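Local coordinates for Sca-family protein (Rickettsia rickettsii, PDB 4LQ8) that is a rickettsial cell surface antigen probably involved in cell adhesion, present here as its N-terminal head region, at residues L208-G213 with G299-L304; S220-D225 with S240-K245; L282-T287 with D327-E332; D290-I295 with A305-K310. All blocks are in the same frame, centred on the assembly; numbering follows the deposited sequence.

All four contacts lie in the beta-rich part of the chain, within the rickettsial surface antigen family region. Contact 2 is nested inside the chain loop closed by contact 1. Contact 4 is nested inside the one closed by contact 3. Contacts 1 and 2 bring strands 206-209 and 215-224 of the antiparallel sheet against strands 300-304 and 236-245 of the mixed sheet. Contacts 3 and 4 are neighbours, with centres about 8 Å apart, and share the pairing of strands 282-285 and 292-297. Strand 300-304 then joins contact 4 to contact 1; the centres of contacts 1 and 4 lie about 14 Å apart. Together they tie two sheets and helix 308-320 into one body.

Contact 1 of 4, residues L208-G213 with G299-L304; sequences LAKQDG and GEIYTL
Leu208 overlaps Ile301 tip to tip. Leu208 CD1 lies 3.7 Å from Ile301 CD1, and the other leucine methyl, CD2, is near Ile301 CG2. The leucine CG sits in the crowded position between backbone N and carbonyl carbon (chi1 50°). Ile301 has CG1 beside its own backbone N (chi1 -68°). The two branched ends therefore meet between the strands. Lys210 crosses Ile301 obliquely, with Lys210 CG 4.0 Å from Ile301 CG1. Beyond CG the lysine chain is extended. It carries NZ to the carbonyl of Gly299, where Lys210 NZ donates to Gly299 O at 2.8 Å. The donor lies nearly along the C=O axis, at a C=O...N angle of 166°. Glu300 OE2 is 4.2 Å from Lys210 NZ, too far for a salt bridge, but its charge may still favour the ammonium form. Lys210 also begins a type I turn, closed by a bond from Gly213 N to Lys210 O at 2.8 Å. Ile218 of strand 215-224 touches both Leu208 and Ile301, widening the apolar patch. The contact joins strand 206-209 and the turn after it to strand 300-304 of the mixed sheet. The apolar meeting of Leu208 and Ile301 between two sheets is typical of sheet-on-sheet packing.

Contact 2 of 4, residues S220-D225 with S240-K245; sequences SYREID and SMVALK
Arg222 NH2 donates to Val242 O at 2.8 Å, with an N-H...O angle of 153°. The acceptor lies close to the guanidinium plane, and the donor meets a lone pair in the carbonyl plane. Water 2 accepts from Arg222 NE at 2.9 Å and donates to Val242 O at 3.1 Å, so the carbonyl receives two bonds. Ile224 CD1 lies over one face of the guanidinium, offset toward its rim. Ile224 CD1 also lies 3.7 Å from Met241 CG, and these two side chains cross at about a right angle. Arg222 starts from the crowded first torsion (chi1 68°) and then runs extended from CG to NE. Leu244 crosses this shaft at about a right angle, with Leu244 CD1 3.7 Å from Arg222 CG. Further along, water 1 donates to Ser220 O and to Lys245 O, bridging the two main chains. Arg222 NH1 forms salt bridges with Glu198 and Asp32, which help to fix the guanidinium and probably balance its positive charge. The strand segments 221-224 and 240-242 run nearly antiparallel, their axes 10.0 Å apart at closest approach, so side chains and water fill the gap. Strand 192-201 flanks strand 215-224 in its sheet, while strand 300-304 pairs with strand 236-245.

Contact 3 of 4, residues L282-T287 with D327-E332; sequences LKFAGT and DLSQAE
Lys283 leaves strand 282-285 on the same face as Gln330 and Glu332. Lys283 CB lies 4.0 Å from Glu332 CG. The chain bends at chi2 (-65°), and CD and CE each come near both Glu332 OE2 and Gln330 OE1. At the tip, NZ donates to both: Lys283 NZ is 2.8 Å from Gln330 OE1 and likewise 2.8 Å from Glu332 OE2. The amide oxygen is met in its carbonyl plane. The carboxylate uses its anti lone pair, and this second bond is a salt bridge. Two bonds thus fix the ammonium across the neighbouring strand. The other face carries Leu282, Phe284, Ser329 and Ala331. Ser329 OG lies at the edge of the Phe284 ring, 3.6 Å from Phe284 CE2, and donates to Asp327 OD1 at 2.6 Å. Tyr311 of helix 308-320 meets the Phe284 ring from outside the two strands. Between the main chains, Leu282 N bonds to Leu328 O, and Gln330 N to Leu282 O. Phe284 N reaches Gln330 O from above the carbonyl plane, while Glu332 N returns to Phe284 O. Gly286 N to Glu332 O extends the pairing. This alternation between main chains is typical of parallel beta pairing, here within the mixed sheet.

Contact 4 of 4, residues D290-I295 with A305-K310; sequences DAIAYI and AVTRGK
Thr307 holds OG1 in the crowded position between its backbone N and carbonyl carbon (chi1 62°). This points the hydroxyl oxygen at the first turn of helix 308-320, where Thr307 OG1 accepts from Lys310 N at 3.3 Å. The same torsion puts CG2 beside the backbone N. Thr307 CG2 thus comes 3.8 Å from Asp290 O and also nears the Ile292 side chain. Ile292 has CG1 anti to its backbone N (chi1 -161°). Its CD1 bends over the other main chain, so that Ile292 CD1 lies 3.5 Å from Val306 O. Val306 sets CG1 in its own crowded position (chi1 73°), where Val306 CG1 packs 3.7 Å from Ala293 CB. The main chains bond at both sides of the pair Ile292 and Thr307. Ala293 N donates to Val306 O at 3.0 Å, and Arg308 N to Ala291 O at 2.8 Å. In both bonds the donor lies nearly along the C=O axis. The side chain of Lys310, in this first turn, forms a salt bridge with Asp225 through NZ. Strand 306-307, paired through Thr307 with Ile292, runs directly into helix 308-320. A threonine accepting from the backbone N three residues ahead is the classic helix N-cap, placed here at a strand-to-helix junction.

Contact 1 of 4, residues L208-G213 with G299-L304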
loop_
_atom_site.group_PDB
_atom_site.type_symbol
_atom_site.label_atom_id
_atom_site.label_comp_id
_atom_site.label_asym_id
_atom_site.label_seq_id
_atom_site.Cartn_x
_atom_site.Cartn_y
_atom_site.Cartn_z
ATOM N N LEU A 208 10.384 13.679 -11.526
ATOM C CA LEU A 208 9.081 13.179 -11.916
ATOM C C LEU A 208 8.140 14.374 -12.078
ATOM O O LEU A 208 8.531 15.517 -11.817
ATOM C CB LEU A 208 8.548 12.093 -10.945
ATOM C CG LEU A 208 8.548 12.372 -9.454
ATOM C CD1 LEU A 208 7.405 13.335 -9.082
ATOM C CD2 LEU A 208 8.400 11.072 -8.663
ATOM N N ALA A 209 6.922 14.132 -12.545
ATOM C CA ALA A 209 5.979 15.234 -12.705
ATOM C C ALA A 209 4.715 14.950 -11.929
ATOM O O ALA A 209 4.276 13.799 -11.865
ATOM C CB ALA A 209 5.656 15.456 -14.174
ATOM N N LYS A 210 4.142 15.997 -11.321
ATOM C CA LYS A 210 2.839 15.918 -10.647
ATOM C C LYS A 210 1.786 15.881 -11.776
ATOM O O LYS A 210 2.113 16.211 -12.928
ATOM C CB LYS A 210 2.584 17.155 -9.776
ATOM C CG LYS A 210 3.511 17.307 -8.590
ATOM C CD LYS A 210 3.042 18.477 -7.760
ATOM C CE LYS A 210 4.024 18.840 -6.688
ATOM N NZ LYS A 210 3.566 20.021 -5.908
ATOM N N GLN A 211 0.528 15.503 -11.456
ATOM C CA GLN A 211 -0.548 15.442 -12.455
ATOM C C GLN A 211 -0.719 16.773 -13.221
ATOM O O GLN A 211 -1.014 16.742 -14.409
ATOM C CB GLN A 211 -1.876 14.949 -11.840
ATOM C CG GLN A 211 -2.881 14.453 -12.895
ATOM C CD GLN A 211 -4.334 14.574 -12.473
ATOM O OE1 GLN A 211 -4.767 15.541 -11.821
ATOM N NE2 GLN A 211 -5.140 13.608 -12.888
ATOM N N ASP A 212 -0.447 17.917 -12.561
ATOM C CA ASP A 212 -0.527 19.253 -13.145
ATOM C C ASP A 212 0.731 19.666 -13.965
ATOM O O ASP A 212 0.820 20.823 -14.403
ATOM C CB ASP A 212 -0.853 20.301 -12.054
ATOM C CG ASP A 212 0.299 20.700 -11.147
ATOM O OD1 ASP A 212 1.326 19.998 -11.146
ATOM O OD2 ASP A 212 0.168 21.713 -10.435
ATOM N N GLY A 213 1.694 18.746 -14.118
ATOM C CA GLY A 213 2.912 18.995 -14.880
ATOM C C GLY A 213 4.107 19.528 -14.112
ATOM O O GLY A 213 5.215 19.523 -14.649
ATOM N N GLY A 299 -1.121 17.437 -2.549
ATOM C CA GLY A 299 -0.323 18.289 -3.428
ATOM C C GLY A 299 1.187 18.102 -3.338
ATOM O O GLY A 299 1.928 18.844 -3.987
ATOM N N GLU A 300 1.670 17.105 -2.554
ATOM C CA GLU A 300 3.106 16.833 -2.403
ATOM C C GLU A 300 3.430 15.442 -2.923
ATOM O O GLU A 300 2.573 14.564 -2.933
ATOM C CB GLU A 300 3.551 16.955 -0.932
ATOM C CG GLU A 300 3.404 18.342 -0.320
ATOM C CD GLU A 300 4.385 19.380 -0.829
ATOM O OE1 GLU A 300 5.546 19.372 -0.365
ATOM O OE2 GLU A 300 3.996 20.196 -1.696
ATOM N N ILE A 301 4.686 15.226 -3.300
ATOM C CA ILE A 301 5.175 13.946 -3.784
ATOM C C ILE A 301 5.861 13.196 -2.658
ATOM O O ILE A 301 6.648 13.769 -1.922
ATOM C CB ILE A 301 6.081 14.110 -5.047
ATOM C CG1 ILE A 301 5.248 14.588 -6.280
ATOM C CG2 ILE A 301 6.874 12.825 -5.355
ATOM C CD1 ILE A 301 4.329 13.488 -7.005
ATOM N N TYR A 302 5.564 11.911 -2.544
ATOM C CA TYR A 302 6.195 11.029 -1.577
ATOM C C TYR A 302 6.554 9.753 -2.301
ATOM O O TYR A 302 5.841 9.364 -3.224
ATOM C CB TYR A 302 5.232 10.654 -0.428
ATOM C CG TYR A 302 4.714 11.831 0.358
ATOM C CD1 TYR A 302 5.381 12.287 1.489
ATOM C CD2 TYR A 302 3.533 12.464 0.002
ATOM C CE1 TYR A 302 4.907 13.374 2.221
ATOM C CE2 TYR A 302 3.064 13.567 0.709
ATOM C CZ TYR A 302 3.739 14.004 1.835
ATOM O OH TYR A 302 3.266 15.088 2.530
ATOM N N THR A 303 7.624 9.073 -1.858
ATOM C CA THR A 303 7.949 7.761 -2.396
ATOM C C THR A 303 7.558 6.759 -1.318
ATOM O O THR A 303 7.500 7.118 -0.135
ATOM C CB THR A 303 9.424 7.641 -2.786
ATOM O OG1 THR A 303 10.238 7.841 -1.620
ATOM C CG2 THR A 303 9.819 8.613 -3.902
ATOM N N LEU A 304 7.288 5.513 -1.719
ATOM C CA LEU A 304 7.016 4.436 -0.780
ATOM C C LEU A 304 8.230 3.498 -0.835
ATOM O O LEU A 304 8.977 3.553 -1.806
ATOM C CB LEU A 304 5.681 3.714 -1.082
ATOM C CG LEU A 304 4.400 4.603 -1.069
ATOM C CD1 LEU A 304 3.190 3.772 -1.333
ATOM C CD2 LEU A 304 4.170 5.215 0.295
#

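Contact 2 of 4, residues S220-D225 with S240-K245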
loop_
_atom_site.group_PDB
_atom_site.type_symbol
_atom_site.label_atom_id
_atom_site.label_comp_id
_atom_site.label_asym_id
_atom_site.label_seq_id
_atom_site.Cartn_x
_atom_site.Cartn_y
_atom_site.Cartn_z
ATOM N N SER A 220 16.413 11.629 -2.663
ATOM C CA SER A 220 16.669 10.448 -1.837
ATOM C C SER A 220 15.384 9.665 -1.668
ATOM O O SER A 220 14.310 10.256 -1.563
ATOM C CB SER A 220 17.219 10.851 -0.465
ATOM O OG SER A 220 17.597 9.725 0.303
ATOM N N TYR A 221 15.497 8.330 -1.628
ATOM C CA TYR A 221 14.362 7.440 -1.407
ATOM C C TYR A 221 14.897 6.153 -0.793
ATOM O O TYR A 221 16.112 5.952 -0.757
ATOM C CB TYR A 221 13.554 7.160 -2.714
ATOM C CG TYR A 221 14.304 6.358 -3.758
ATOM C CD1 TYR A 221 14.261 4.966 -3.761
ATOM C CD2 TYR A 221 15.054 6.990 -4.744
ATOM C CE1 TYR A 221 14.938 4.218 -4.726
ATOM C CE2 TYR A 221 15.733 6.252 -5.721
ATOM C CZ TYR A 221 15.655 4.869 -5.715
ATOM O OH TYR A 221 16.379 4.133 -6.616
ATOM N N ARG A 222 13.998 5.294 -0.293
ATOM C CA ARG A 222 14.434 4.023 0.270
ATOM C C ARG A 222 13.605 2.892 -0.312
ATOM O O ARG A 222 12.497 3.105 -0.838
ATOM C CB ARG A 222 14.348 4.022 1.811
ATOM C CG ARG A 222 12.876 4.076 2.284
ATOM C CD ARG A 222 12.724 3.907 3.765
ATOM N NE ARG A 222 11.330 4.129 4.164
ATOM C CZ ARG A 222 10.868 3.852 5.371
ATOM N NH1 ARG A 222 11.664 3.302 6.282
ATOM N NH2 ARG A 222 9.606 4.108 5.677
ATOM N N GLU A 223 14.127 1.693 -0.200
ATOM C CA GLU A 223 13.385 0.507 -0.601
ATOM C C GLU A 223 13.609 -0.572 0.437
ATOM O O GLU A 223 14.737 -0.779 0.886
ATOM C CB GLU A 223 13.751 0.036 -2.025
ATOM C CG GLU A 223 15.221 -0.276 -2.216
ATOM C CD GLU A 223 15.612 -0.503 -3.660
ATOM O OE1 GLU A 223 16.022 -1.636 -3.997
ATOM O OE2 GLU A 223 15.462 0.441 -4.465
ATOM N N ILE A 224 12.532 -1.257 0.823
ATOM C CA ILE A 224 12.643 -2.346 1.792
ATOM C C ILE A 224 12.455 -3.679 1.080
ATOM O O ILE A 224 11.553 -3.823 0.253
ATOM C CB ILE A 224 11.719 -2.129 3.018
ATOM C CG1 ILE A 224 12.187 -0.890 3.808
ATOM C CG2 ILE A 224 11.669 -3.392 3.905
ATOM C CD1 ILE A 224 11.134 -0.247 4.691
ATOM N N ASP A 225 13.333 -4.637 1.375
ATOM C CA ASP A 225 13.261 -5.945 0.751
ATOM C C ASP A 225 12.237 -6.840 1.478
ATOM O O ASP A 225 12.604 -7.778 2.165
ATOM C CB ASP A 225 14.662 -6.574 0.682
ATOM C CG ASP A 225 14.782 -7.757 -0.265
ATOM O OD1 ASP A 225 13.903 -7.911 -1.145
ATOM O OD2 ASP A 225 15.778 -8.503 -0.157
ATOM N N SER A 240 4.152 -1.359 8.837
ATOM C CA SER A 240 3.644 -0.063 8.366
ATOM C C SER A 240 4.840 0.827 8.123
ATOM O O SER A 240 5.442 1.297 9.074
ATOM C CB SER A 240 2.706 0.573 9.392
ATOM O OG SER A 240 1.482 -0.134 9.504
ATOM N N MET A 241 5.206 1.025 6.852
ATOM C CA MET A 241 6.359 1.822 6.448
ATOM C C MET A 241 5.905 3.154 5.888
ATOM O O MET A 241 5.177 3.209 4.897
ATOM C CB MET A 241 7.258 1.025 5.462
ATOM C CG MET A 241 7.727 -0.338 6.026
ATOM S SD MET A 241 8.747 -0.223 7.538
ATOM C CE MET A 241 9.102 -1.941 7.822
ATOM N N VAL A 242 6.299 4.230 6.564
ATOM C CA VAL A 242 5.882 5.582 6.203
ATOM C C VAL A 242 6.469 6.032 4.833
ATOM O O VAL A 242 7.590 5.660 4.451
ATOM C CB VAL A 242 6.168 6.591 7.360
ATOM C CG1 VAL A 242 7.669 6.918 7.482
ATOM C CG2 VAL A 242 5.333 7.866 7.207
ATOM N N ALA A 243 5.682 6.827 4.114
ATOM C CA ALA A 243 6.068 7.446 2.849
ATOM C C ALA A 243 7.157 8.473 3.161
ATOM O O ALA A 243 7.156 9.039 4.255
ATOM C CB ALA A 243 4.861 8.154 2.252
ATOM N N LEU A 244 8.096 8.695 2.240
ATOM C CA LEU A 244 9.140 9.693 2.473
ATOM C C LEU A 244 8.913 10.855 1.538
ATOM O O LEU A 244 8.505 10.645 0.389
ATOM C CB LEU A 244 10.552 9.125 2.221
ATOM C CG LEU A 244 11.098 8.096 3.208
ATOM C CD1 LEU A 244 12.515 7.707 2.833
ATOM C CD2 LEU A 244 11.077 8.612 4.655
ATOM N N LYS A 245 9.267 12.066 1.985
ATOM C CA LYS A 245 9.205 13.271 1.158
ATOM C C LYS A 245 10.291 13.199 0.069
ATOM O O LYS A 245 11.167 12.331 0.150
ATOM C CB LYS A 245 9.385 14.529 2.029
ATOM C CG LYS A 245 8.285 14.693 3.089
ATOM C CD LYS A 245 8.220 16.108 3.633
ATOM C CE LYS A 245 9.193 16.366 4.740
ATOM N NZ LYS A 245 9.230 17.805 5.115
HETATM O O HOH W 1 11.636 10.096 -1.494
HETATM O O HOH W 2 9.524 5.086 2.108
#

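Contact 3 of 4, residues L282-T287 with D327-E332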
loop_
_atom_site.group_PDB
_atom_site.type_symbol
_atom_site.label_atom_id
_atom_site.label_comp_id
_atom_site.label_asym_id
_atom_site.label_seq_id
_atom_site.Cartn_x
_atom_site.Cartn_y
_atom_site.Cartn_z
ATOM N N LEU A 282 -1.407 4.075 -7.141
ATOM C CA LEU A 282 0.032 4.020 -6.880
ATOM C C LEU A 282 0.808 4.279 -8.196
ATOM O O LEU A 282 0.444 3.736 -9.232
ATOM C CB LEU A 282 0.379 2.625 -6.313
ATOM C CG LEU A 282 1.779 2.424 -5.746
ATOM C CD1 LEU A 282 2.052 3.376 -4.573
ATOM C CD2 LEU A 282 1.955 1.008 -5.273
ATOM N N LYS A 283 1.836 5.124 -8.161
ATOM C CA LYS A 283 2.654 5.351 -9.362
ATOM C C LYS A 283 4.028 4.693 -9.159
ATOM O O LYS A 283 4.441 4.473 -8.027
ATOM C CB LYS A 283 2.844 6.863 -9.674
ATOM C CG LYS A 283 1.577 7.737 -9.708
ATOM C CD LYS A 283 0.651 7.335 -10.823
ATOM C CE LYS A 283 -0.355 8.399 -11.156
ATOM N NZ LYS A 283 -1.104 8.004 -12.377
ATOM N N PHE A 284 4.746 4.459 -10.253
ATOM C CA PHE A 284 6.108 3.944 -10.254
ATOM C C PHE A 284 6.942 4.889 -11.075
ATOM O O PHE A 284 6.520 5.329 -12.159
ATOM C CB PHE A 284 6.196 2.488 -10.777
ATOM C CG PHE A 284 5.615 1.537 -9.750
ATOM C CD1 PHE A 284 6.341 1.183 -8.616
ATOM C CD2 PHE A 284 4.314 1.063 -9.876
ATOM C CE1 PHE A 284 5.780 0.356 -7.633
ATOM C CE2 PHE A 284 3.766 0.214 -8.908
ATOM C CZ PHE A 284 4.498 -0.120 -7.788
ATOM N N ALA A 285 8.113 5.242 -10.529
ATOM C CA ALA A 285 9.051 6.161 -11.145
ATOM C C ALA A 285 9.875 5.395 -12.201
ATOM O O ALA A 285 10.997 4.990 -11.942
ATOM C CB ALA A 285 9.942 6.775 -10.065
ATOM N N GLY A 286 9.296 5.192 -13.377
ATOM C CA GLY A 286 9.943 4.433 -14.454
ATOM C C GLY A 286 9.180 3.137 -14.703
ATOM O O GLY A 286 8.178 2.865 -14.030
ATOM N N THR A 287 9.641 2.339 -15.657
ATOM C CA THR A 287 9.029 1.102 -16.189
ATOM C C THR A 287 9.677 -0.194 -15.679
ATOM O O THR A 287 9.036 -1.248 -15.706
ATOM C CB THR A 287 9.107 1.124 -17.750
ATOM O OG1 THR A 287 8.743 2.416 -18.226
ATOM C CG2 THR A 287 8.211 0.083 -18.408
ATOM N N ASP A 327 -4.553 -4.138 -7.839
ATOM C CA ASP A 327 -3.330 -3.483 -8.296
ATOM C C ASP A 327 -3.401 -1.933 -8.289
ATOM O O ASP A 327 -2.593 -1.295 -7.589
ATOM C CB ASP A 327 -2.858 -4.043 -9.646
ATOM C CG ASP A 327 -1.490 -3.542 -10.005
ATOM O OD1 ASP A 327 -1.347 -2.334 -10.211
ATOM O OD2 ASP A 327 -0.546 -4.339 -9.973
ATOM N N LEU A 328 -4.315 -1.343 -9.044
ATOM C CA LEU A 328 -4.512 0.130 -9.106
ATOM C C LEU A 328 -3.188 0.944 -9.176
ATOM O O LEU A 328 -2.980 1.880 -8.398
ATOM C CB LEU A 328 -5.419 0.630 -7.943
ATOM C CG LEU A 328 -6.791 -0.043 -7.749
ATOM C CD1 LEU A 328 -7.546 0.595 -6.576
ATOM C CD2 LEU A 328 -7.641 0.047 -9.031
ATOM N N SER A 329 -2.284 0.559 -10.088
ATOM C CA SER A 329 -0.992 1.223 -10.223
ATOM C C SER A 329 -0.613 1.511 -11.665
ATOM O O SER A 329 -1.141 0.890 -12.585
ATOM C CB SER A 329 0.109 0.448 -9.499
ATOM O OG SER A 329 0.564 -0.617 -10.314
ATOM N N GLN A 330 0.253 2.508 -11.871
ATOM C CA GLN A 330 0.668 2.892 -13.220
ATOM C C GLN A 330 2.138 3.306 -13.211
ATOM O O GLN A 330 2.542 4.129 -12.387
ATOM C CB GLN A 330 -0.187 4.073 -13.775
ATOM C CG GLN A 330 -1.720 3.899 -13.789
ATOM C CD GLN A 330 -2.415 4.336 -12.504
ATOM O OE1 GLN A 330 -2.263 5.471 -12.029
ATOM N NE2 GLN A 330 -3.244 3.458 -11.940
ATOM N N ALA A 331 2.920 2.769 -14.148
ATOM C CA ALA A 331 4.305 3.181 -14.335
ATOM C C ALA A 331 4.237 4.551 -15.024
ATOM O O ALA A 331 3.385 4.775 -15.888
ATOM C CB ALA A 331 5.041 2.193 -15.210
ATOM N N GLU A 332 5.055 5.491 -14.561
ATOM C CA GLU A 332 5.052 6.845 -15.106
ATOM C C GLU A 332 6.422 7.197 -15.603
ATOM O O GLU A 332 7.398 6.547 -15.241
ATOM C CB GLU A 332 4.588 7.867 -14.041
ATOM C CG GLU A 332 3.136 7.738 -13.612
ATOM C CD GLU A 332 2.061 8.050 -14.644
ATOM O OE1 GLU A 332 2.402 8.480 -15.768
ATOM O OE2 GLU A 332 0.867 7.850 -14.330
#

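Contact 4 of 4, residues D290-I295 with A305-K310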
loop_
_atom_site.group_PDB
_atom_site.type_symbol
_atom_site.label_atom_id
_atom_site.label_comp_id
_atom_site.label_asym_id
_atom_site.label_seq_id
_atom_site.Cartn_x
_atom_site.Cartn_y
_atom_site.Cartn_z
ATOM N N ASP A 290 13.082 -1.943 -10.849
ATOM C CA ASP A 290 13.735 -1.118 -9.834
ATOM C C ASP A 290 13.021 0.221 -9.632
ATOM O O ASP A 290 13.416 0.990 -8.748
ATOM C CB ASP A 290 15.231 -0.907 -10.187
ATOM C CG ASP A 290 15.486 -0.199 -11.523
ATOM O OD1 ASP A 290 14.652 -0.342 -12.453
ATOM O OD2 ASP A 290 16.526 0.466 -11.646
ATOM N N ALA A 291 11.983 0.516 -10.466
ATOM C CA ALA A 291 11.224 1.773 -10.366
ATOM C C ALA A 291 10.556 1.886 -8.957
ATOM O O ALA A 291 9.849 0.978 -8.521
ATOM C CB ALA A 291 10.175 1.841 -11.454
ATOM N N ILE A 292 10.831 2.983 -8.248
ATOM C CA ILE A 292 10.319 3.204 -6.914
ATOM C C ILE A 292 8.853 3.646 -6.951
ATOM O O ILE A 292 8.451 4.394 -7.837
ATOM C CB ILE A 292 11.249 4.149 -6.080
ATOM C CG1 ILE A 292 10.984 4.020 -4.544
ATOM C CG2 ILE A 292 11.191 5.599 -6.554
ATOM C CD1 ILE A 292 11.366 2.567 -3.911
ATOM N N ALA A 293 8.059 3.166 -5.988
ATOM C CA ALA A 293 6.658 3.549 -5.866
ATOM C C ALA A 293 6.618 4.991 -5.407
ATOM O O ALA A 293 7.446 5.408 -4.601
ATOM C CB ALA A 293 5.960 2.670 -4.820
ATOM N N TYR A 294 5.678 5.758 -5.931
ATOM C CA TYR A 294 5.471 7.133 -5.481
ATOM C C TYR A 294 4.006 7.475 -5.564
ATOM O O TYR A 294 3.240 6.784 -6.253
ATOM C CB TYR A 294 6.370 8.174 -6.213
ATOM C CG TYR A 294 5.920 8.579 -7.596
ATOM C CD1 TYR A 294 6.396 7.919 -8.727
ATOM C CD2 TYR A 294 5.069 9.672 -7.784
ATOM C CE1 TYR A 294 6.046 8.343 -10.011
ATOM C CE2 TYR A 294 4.685 10.081 -9.060
ATOM C CZ TYR A 294 5.188 9.426 -10.172
ATOM O OH TYR A 294 4.814 9.857 -11.420
ATOM N N ILE A 295 3.622 8.541 -4.853
ATOM C CA ILE A 295 2.262 9.061 -4.807
ATOM C C ILE A 295 2.327 10.578 -4.710
ATOM O O ILE A 295 3.286 11.145 -4.182
ATOM C CB ILE A 295 1.428 8.482 -3.597
ATOM C CG1 ILE A 295 2.166 8.690 -2.264
ATOM C CG2 ILE A 295 1.079 6.990 -3.790
ATOM C CD1 ILE A 295 1.395 9.113 -1.228
ATOM N N ALA A 305 8.430 2.645 0.193
ATOM C CA ALA A 305 9.613 1.780 0.310
ATOM C C ALA A 305 9.504 0.478 -0.469
ATOM O O ALA A 305 9.981 -0.554 -0.015
ATOM C CB ALA A 305 9.895 1.505 1.786
ATOM N N VAL A 306 8.862 0.517 -1.620
ATOM C CA VAL A 306 8.638 -0.685 -2.428
ATOM C C VAL A 306 8.913 -0.398 -3.912
ATOM O O VAL A 306 8.483 0.634 -4.449
ATOM C CB VAL A 306 7.210 -1.275 -2.137
ATOM C CG1 VAL A 306 6.066 -0.430 -2.736
ATOM C CG2 VAL A 306 7.104 -2.740 -2.552
ATOM N N THR A 307 9.660 -1.268 -4.556
ATOM C CA THR A 307 9.946 -1.079 -5.979
ATOM C C THR A 307 8.833 -1.758 -6.762
ATOM O O THR A 307 8.088 -2.547 -6.194
ATOM C CB THR A 307 11.306 -1.682 -6.367
ATOM O OG1 THR A 307 11.248 -3.083 -6.122
ATOM C CG2 THR A 307 12.507 -1.014 -5.657
ATOM N N ARG A 308 8.770 -1.521 -8.074
ATOM C CA ARG A 308 7.778 -2.159 -8.935
ATOM C C ARG A 308 7.876 -3.692 -8.935
ATOM O O ARG A 308 6.853 -4.371 -8.836
ATOM C CB ARG A 308 7.868 -1.607 -10.350
ATOM C CG ARG A 308 6.507 -1.623 -10.997
ATOM C CD ARG A 308 6.485 -2.248 -12.344
ATOM N NE ARG A 308 5.288 -1.772 -13.029
ATOM C CZ ARG A 308 5.168 -1.656 -14.342
ATOM N NH1 ARG A 308 6.171 -1.997 -15.138
ATOM N NH2 ARG A 308 4.039 -1.212 -14.873
ATOM N N GLY A 309 9.096 -4.204 -9.018
ATOM C CA GLY A 309 9.344 -5.640 -9.014
ATOM C C GLY A 309 8.885 -6.252 -7.705
ATOM O O GLY A 309 8.196 -7.260 -7.708
ATOM N N LYS A 310 9.212 -5.616 -6.574
ATOM C CA LYS A 310 8.777 -6.120 -5.268
ATOM C C LYS A 310 7.228 -6.046 -5.131
ATOM O O LYS A 310 6.596 -7.005 -4.686
ATOM C CB LYS A 310 9.483 -5.360 -4.126
ATOM C CG LYS A 310 9.079 -5.817 -2.717
ATOM C CD LYS A 310 9.360 -7.291 -2.453
ATOM C CE LYS A 310 10.847 -7.611 -2.457
ATOM N NZ LYS A 310 11.056 -9.029 -2.076
#